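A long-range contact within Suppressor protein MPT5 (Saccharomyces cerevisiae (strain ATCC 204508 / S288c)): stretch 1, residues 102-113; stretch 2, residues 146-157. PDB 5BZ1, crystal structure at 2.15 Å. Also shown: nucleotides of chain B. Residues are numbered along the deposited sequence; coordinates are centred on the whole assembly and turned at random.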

# COMPACT_ATOMS: atom_id res chain seq x y z
N LEU A 102 -15.06 4.42 15.36
CA LEU A 102 -14.37 5.52 14.68
C LEU A 102 -14.43 5.40 13.15
O LEU A 102 -14.57 6.41 12.45
CB LEU A 102 -12.92 5.62 15.17
CG LEU A 102 -12.15 6.86 14.71
CD1 LEU A 102 -13.00 8.10 14.93
CD2 LEU A 102 -10.83 6.99 15.47
N GLN A 103 -14.33 4.17 12.64
CA GLN A 103 -14.48 3.93 11.21
C GLN A 103 -15.84 4.43 10.72
O GLN A 103 -15.95 5.06 9.67
CB GLN A 103 -14.33 2.44 10.88
CG GLN A 103 -12.92 1.89 10.95
CD GLN A 103 -12.89 0.38 10.88
OE1 GLN A 103 -13.37 -0.22 9.91
NE2 GLN A 103 -12.33 -0.26 11.90
N LYS A 104 -16.88 4.13 11.50
CA LYS A 104 -18.24 4.55 11.15
C LYS A 104 -18.38 6.07 11.20
O LYS A 104 -18.99 6.67 10.32
CB LYS A 104 -19.26 3.90 12.09
CG LYS A 104 -20.71 4.17 11.70
CD LYS A 104 -21.00 3.72 10.27
CE LYS A 104 -22.42 4.05 9.84
NZ LYS A 104 -23.44 3.21 10.52
N ILE A 105 -17.80 6.68 12.23
CA ILE A 105 -17.83 8.13 12.39
C ILE A 105 -17.17 8.83 11.20
O ILE A 105 -17.76 9.73 10.60
CB ILE A 105 -17.15 8.56 13.71
CG1 ILE A 105 -18.01 8.14 14.90
CG2 ILE A 105 -16.94 10.07 13.73
CD1 ILE A 105 -17.35 8.37 16.25
N ILE A 106 -15.96 8.40 10.86
CA ILE A 106 -15.25 8.92 9.69
C ILE A 106 -16.08 8.72 8.43
O ILE A 106 -16.17 9.60 7.58
CB ILE A 106 -13.88 8.24 9.51
CG1 ILE A 106 -12.93 8.63 10.65
CG2 ILE A 106 -13.25 8.59 8.17
CD1 ILE A 106 -11.72 7.73 10.77
N ASP A 107 -16.69 7.54 8.31
CA ASP A 107 -17.44 7.17 7.11
C ASP A 107 -18.68 8.04 6.90
O ASP A 107 -19.19 8.12 5.78
CB ASP A 107 -17.84 5.70 7.18
CG ASP A 107 -18.19 5.12 5.82
OD1 ASP A 107 -17.39 5.30 4.87
OD2 ASP A 107 -19.26 4.50 5.69
N THR A 108 -19.15 8.67 7.96
CA THR A 108 -20.38 9.47 7.90
C THR A 108 -20.21 10.93 8.30
O THR A 108 -21.16 11.55 8.78
CB THR A 108 -21.50 8.85 8.78
OG1 THR A 108 -21.07 8.81 10.14
CG2 THR A 108 -21.84 7.45 8.31
N VAL A 109 -19.01 11.49 8.12
CA VAL A 109 -18.81 12.92 8.40
C VAL A 109 -19.70 13.78 7.51
O VAL A 109 -19.92 13.45 6.35
CB VAL A 109 -17.34 13.36 8.24
CG1 VAL A 109 -16.48 12.81 9.38
CG2 VAL A 109 -16.78 12.92 6.89
N ASP A 110 -20.21 14.88 8.07
CA ASP A 110 -21.15 15.74 7.36
C ASP A 110 -20.45 16.86 6.60
O ASP A 110 -20.93 17.31 5.56
CB ASP A 110 -22.15 16.36 8.34
CG ASP A 110 -23.02 15.33 9.02
OD1 ASP A 110 -23.70 14.56 8.30
OD2 ASP A 110 -23.02 15.28 10.26
N ASN A 111 -19.32 17.32 7.14
CA ASN A 111 -18.68 18.52 6.61
C ASN A 111 -17.19 18.62 6.95
O ASN A 111 -16.64 17.77 7.66
CB ASN A 111 -19.41 19.76 7.11
CG ASN A 111 -19.51 19.81 8.63
OD1 ASN A 111 -18.50 19.68 9.33
ND2 ASN A 111 -20.72 19.98 9.14
N GLU A 112 -16.57 19.68 6.45
CA GLU A 112 -15.14 19.93 6.61
C GLU A 112 -14.76 20.16 8.07
O GLU A 112 -13.68 19.74 8.52
CB GLU A 112 -14.74 21.15 5.78
CG GLU A 112 -13.25 21.41 5.69
CD GLU A 112 -12.64 20.84 4.42
OE1 GLU A 112 -13.33 20.07 3.73
OE2 GLU A 112 -11.47 21.18 4.11
N VAL A 113 -15.63 20.84 8.81
CA VAL A 113 -15.40 21.12 10.22
C VAL A 113 -15.15 19.82 11.00
O VAL A 113 -14.19 19.74 11.77
CB VAL A 113 -16.60 21.87 10.85
CG1 VAL A 113 -16.43 21.99 12.36
CG2 VAL A 113 -16.73 23.25 10.21
N GLN A 146 -6.60 3.49 7.24
CA GLN A 146 -7.07 3.20 5.89
C GLN A 146 -8.38 3.91 5.58
O GLN A 146 -8.60 4.36 4.45
CB GLN A 146 -7.21 1.69 5.67
CG GLN A 146 -5.88 0.94 5.57
CD GLN A 146 -6.06 -0.53 5.22
OE1 GLN A 146 -6.67 -0.86 4.21
NE2 GLN A 146 -5.53 -1.40 6.07
N LYS A 147 -9.26 4.01 6.57
CA LYS A 147 -10.53 4.70 6.39
C LYS A 147 -10.28 6.19 6.10
O LYS A 147 -10.91 6.76 5.21
CB LYS A 147 -11.44 4.51 7.61
CG LYS A 147 -12.83 5.09 7.45
CD LYS A 147 -13.63 4.38 6.36
CE LYS A 147 -14.08 2.99 6.78
NZ LYS A 147 -15.03 2.38 5.81
N CYS A 148 -9.36 6.80 6.85
CA CYS A 148 -8.97 8.19 6.60
C CYS A 148 -8.46 8.36 5.18
O CYS A 148 -8.80 9.33 4.49
CB CYS A 148 -7.87 8.62 7.57
SG CYS A 148 -8.36 8.75 9.30
N ILE A 149 -7.64 7.41 4.75
CA ILE A 149 -6.99 7.47 3.44
C ILE A 149 -8.01 7.46 2.30
O ILE A 149 -7.82 8.16 1.30
CB ILE A 149 -5.98 6.30 3.29
CG1 ILE A 149 -4.73 6.58 4.12
CG2 ILE A 149 -5.60 6.08 1.84
CD1 ILE A 149 -3.75 5.41 4.17
N PHE A 150 -9.09 6.71 2.46
CA PHE A 150 -10.09 6.61 1.40
C PHE A 150 -11.23 7.62 1.51
O PHE A 150 -11.90 7.91 0.52
CB PHE A 150 -10.65 5.18 1.32
CG PHE A 150 -9.68 4.19 0.76
CD1 PHE A 150 -9.36 4.20 -0.60
CD2 PHE A 150 -9.09 3.23 1.57
CE1 PHE A 150 -8.47 3.28 -1.13
CE2 PHE A 150 -8.20 2.31 1.05
CZ PHE A 150 -7.88 2.34 -0.30
N LYS A 151 -11.44 8.15 2.71
CA LYS A 151 -12.55 9.08 2.95
C LYS A 151 -12.12 10.55 2.83
O LYS A 151 -12.88 11.39 2.32
CB LYS A 151 -13.17 8.82 4.33
CG LYS A 151 -14.38 9.69 4.66
CD LYS A 151 -15.59 9.34 3.79
CE LYS A 151 -16.82 10.14 4.21
NZ LYS A 151 -18.02 9.80 3.39
N PHE A 152 -10.92 10.87 3.30
CA PHE A 152 -10.46 12.26 3.37
C PHE A 152 -9.66 12.68 2.14
O PHE A 152 -9.09 11.84 1.43
CB PHE A 152 -9.61 12.48 4.62
CG PHE A 152 -10.36 12.28 5.92
CD1 PHE A 152 -11.75 12.32 5.96
CD2 PHE A 152 -9.66 12.08 7.10
CE1 PHE A 152 -12.43 12.13 7.16
CE2 PHE A 152 -10.33 11.90 8.30
CZ PHE A 152 -11.72 11.92 8.33
N SER A 153 -9.60 13.99 1.90
CA SER A 153 -8.74 14.54 0.86
C SER A 153 -7.28 14.37 1.24
O SER A 153 -6.92 14.48 2.42
CB SER A 153 -9.03 16.03 0.66
OG SER A 153 -8.13 16.60 -0.26
N PRO A 154 -6.42 14.08 0.25
CA PRO A 154 -4.97 13.96 0.47
C PRO A 154 -4.36 15.21 1.12
O PRO A 154 -3.31 15.11 1.74
CB PRO A 154 -4.42 13.77 -0.94
CG PRO A 154 -5.53 13.06 -1.66
CD PRO A 154 -6.80 13.68 -1.12
N SER A 155 -5.02 16.36 0.99
CA SER A 155 -4.58 17.57 1.66
C SER A 155 -4.61 17.43 3.19
O SER A 155 -4.09 18.29 3.91
CB SER A 155 -5.43 18.77 1.24
OG SER A 155 -6.72 18.70 1.82
N LYS A 156 -5.22 16.35 3.69
CA LYS A 156 -5.32 16.10 5.12
C LYS A 156 -4.30 15.04 5.58
O LYS A 156 -4.17 14.79 6.78
CB LYS A 156 -6.73 15.61 5.49
CG LYS A 156 -7.88 16.42 4.90
CD LYS A 156 -7.95 17.82 5.47
CE LYS A 156 -9.24 18.51 5.03
NZ LYS A 156 -9.31 19.93 5.49
N PHE A 157 -3.59 14.44 4.63
CA PHE A 157 -2.72 13.30 4.93
C PHE A 157 -1.44 13.66 5.70
O PHE A 157 -0.59 12.79 5.92
CB PHE A 157 -2.33 12.56 3.64
CG PHE A 157 -3.46 11.82 2.97
CD1 PHE A 157 -4.71 11.73 3.56
CD2 PHE A 157 -3.26 11.20 1.73
CE1 PHE A 157 -5.75 11.04 2.94
CE2 PHE A 157 -4.29 10.52 1.11
CZ PHE A 157 -5.53 10.44 1.71
P U B 6 -6.81 -12.08 5.99
OP1 U B 6 -6.18 -13.42 6.07
OP2 U B 6 -8.21 -11.95 5.48
O5' U B 6 -6.77 -11.40 7.43
C5' U B 6 -5.64 -11.53 8.28
C4' U B 6 -5.69 -10.57 9.44
O4' U B 6 -5.00 -9.33 9.08
C3' U B 6 -7.09 -10.16 9.90
O3' U B 6 -7.10 -9.99 11.32
C2' U B 6 -7.28 -8.80 9.22
O2' U B 6 -8.22 -7.95 9.86
C1' U B 6 -5.87 -8.23 9.29
N1 U B 6 -5.58 -7.20 8.28
C2 U B 6 -5.47 -5.90 8.73
O2 U B 6 -5.59 -5.61 9.91
N3 U B 6 -5.21 -4.95 7.76
C4 U B 6 -5.05 -5.18 6.41
O4 U B 6 -4.82 -4.23 5.65
C5 U B 6 -5.18 -6.56 6.02
C6 U B 6 -5.44 -7.50 6.94
P U B 7 -8.09 -10.87 12.23
OP1 U B 7 -7.77 -10.61 13.67
OP2 U B 7 -8.05 -12.26 11.73
O5' U B 7 -9.54 -10.25 11.94
C5' U B 7 -10.72 -10.84 12.48
C4' U B 7 -11.94 -10.53 11.65
O4' U B 7 -12.45 -9.21 12.00
C3' U B 7 -11.73 -10.51 10.14
O3' U B 7 -12.92 -10.98 9.49
C2' U B 7 -11.56 -9.02 9.85
O2' U B 7 -11.83 -8.64 8.52
C1' U B 7 -12.55 -8.41 10.84
N1 U B 7 -12.29 -7.01 11.20
C2 U B 7 -13.10 -6.05 10.61
O2 U B 7 -13.98 -6.32 9.81
N3 U B 7 -12.83 -4.75 10.98
C4 U B 7 -11.87 -4.33 11.87
O4 U B 7 -11.76 -3.12 12.10
C5 U B 7 -11.08 -5.39 12.44
C6 U B 7 -11.31 -6.66 12.10
O HOH W 1 -19.99 11.32 4.84

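Helices 102-107 and 146-151 run side by side in nearly the same direction, their axes 9° apart and 9.7 Å from each other at closest approach. Stretch 2 begins at the RNA. Gln 146 does not touch stretch 1; NE2 of Gln 146 donates a hydrogen bond to O4 of U6 (2.9 Å), just as NE2 of Gln 103 does to O4 of U7 (2.9 Å), so the paired helices present amides to successive uracils.

Lys 147 is the first residue to bridge the helices. Its CA-to-CB bond points toward stretch 1, and the chain, with chi1 t and chi2 and chi3 both p, reaches across to helix 102-107. CG of Lys 147 packs 3.6 Å from CG2 of Ile 106, and CE of Lys 147 comes within 4.1 Å of CB of Gln 103. Lysine suits this place because its methylenes can cover apolar carbon while its charged ammonium group reaches the carboxylate of Asp 107: NZ of Lys 147 forms a long salt bridge with OD1 of Asp 107, at 3.9 Å a loose electrostatic attraction.

Cys 148 is buried and small. Its CB points sideways, yet SG of Cys 148 lies 3.8 Å from CD1 of Ile 106, an apolar contact that needs little room.

One helical turn after Lys 147, the CA-to-CB bond of Lys 151 again points toward stretch 1. CG of Lys 151 lies 3.4 Å from O of Ile 106, and CE of Lys 151 is 3.9 Å from CG2 of Val 109. The extended end of the chain carries NZ of Lys 151 to the end of the first helix, where it donates a hydrogen bond to O of Asp 107 (3.1 Å). NZ of Lys 151 also donates to the O of water 1, 2.9 Å away, and this water O in turn donates to O of Val 109 (2.6 Å). A long, flexible donor thus serves one carbonyl directly and a second through water.

Phe 152, the first residue to leave helical geometry, starts sideways, but its ring reaches nearer to stretch 1. CZ of Phe 152 is 3.7 Å from CG2 of Ile 106, and CE1 of Phe 152 is 4.4 Å from CG2 of Val 109, which lies at the ring edge. The broad aromatic side chain lets a residue beyond the helix join the apolar cluster. Ile 106, itself buried, is central: its branched side chain meets Lys 147, Cys 148, Lys 151 and Phe 152.

Finally, the CA-to-CB bond of Lys 156 points toward stretch 1. NZ of Lys 156 forms a hydrogen-bonded salt bridge with OE2 of Glu 112 (2.9 Å). Glu 112 starts sideways but brings its carboxylate nearer, so two long, oppositely charged side chains span the gap.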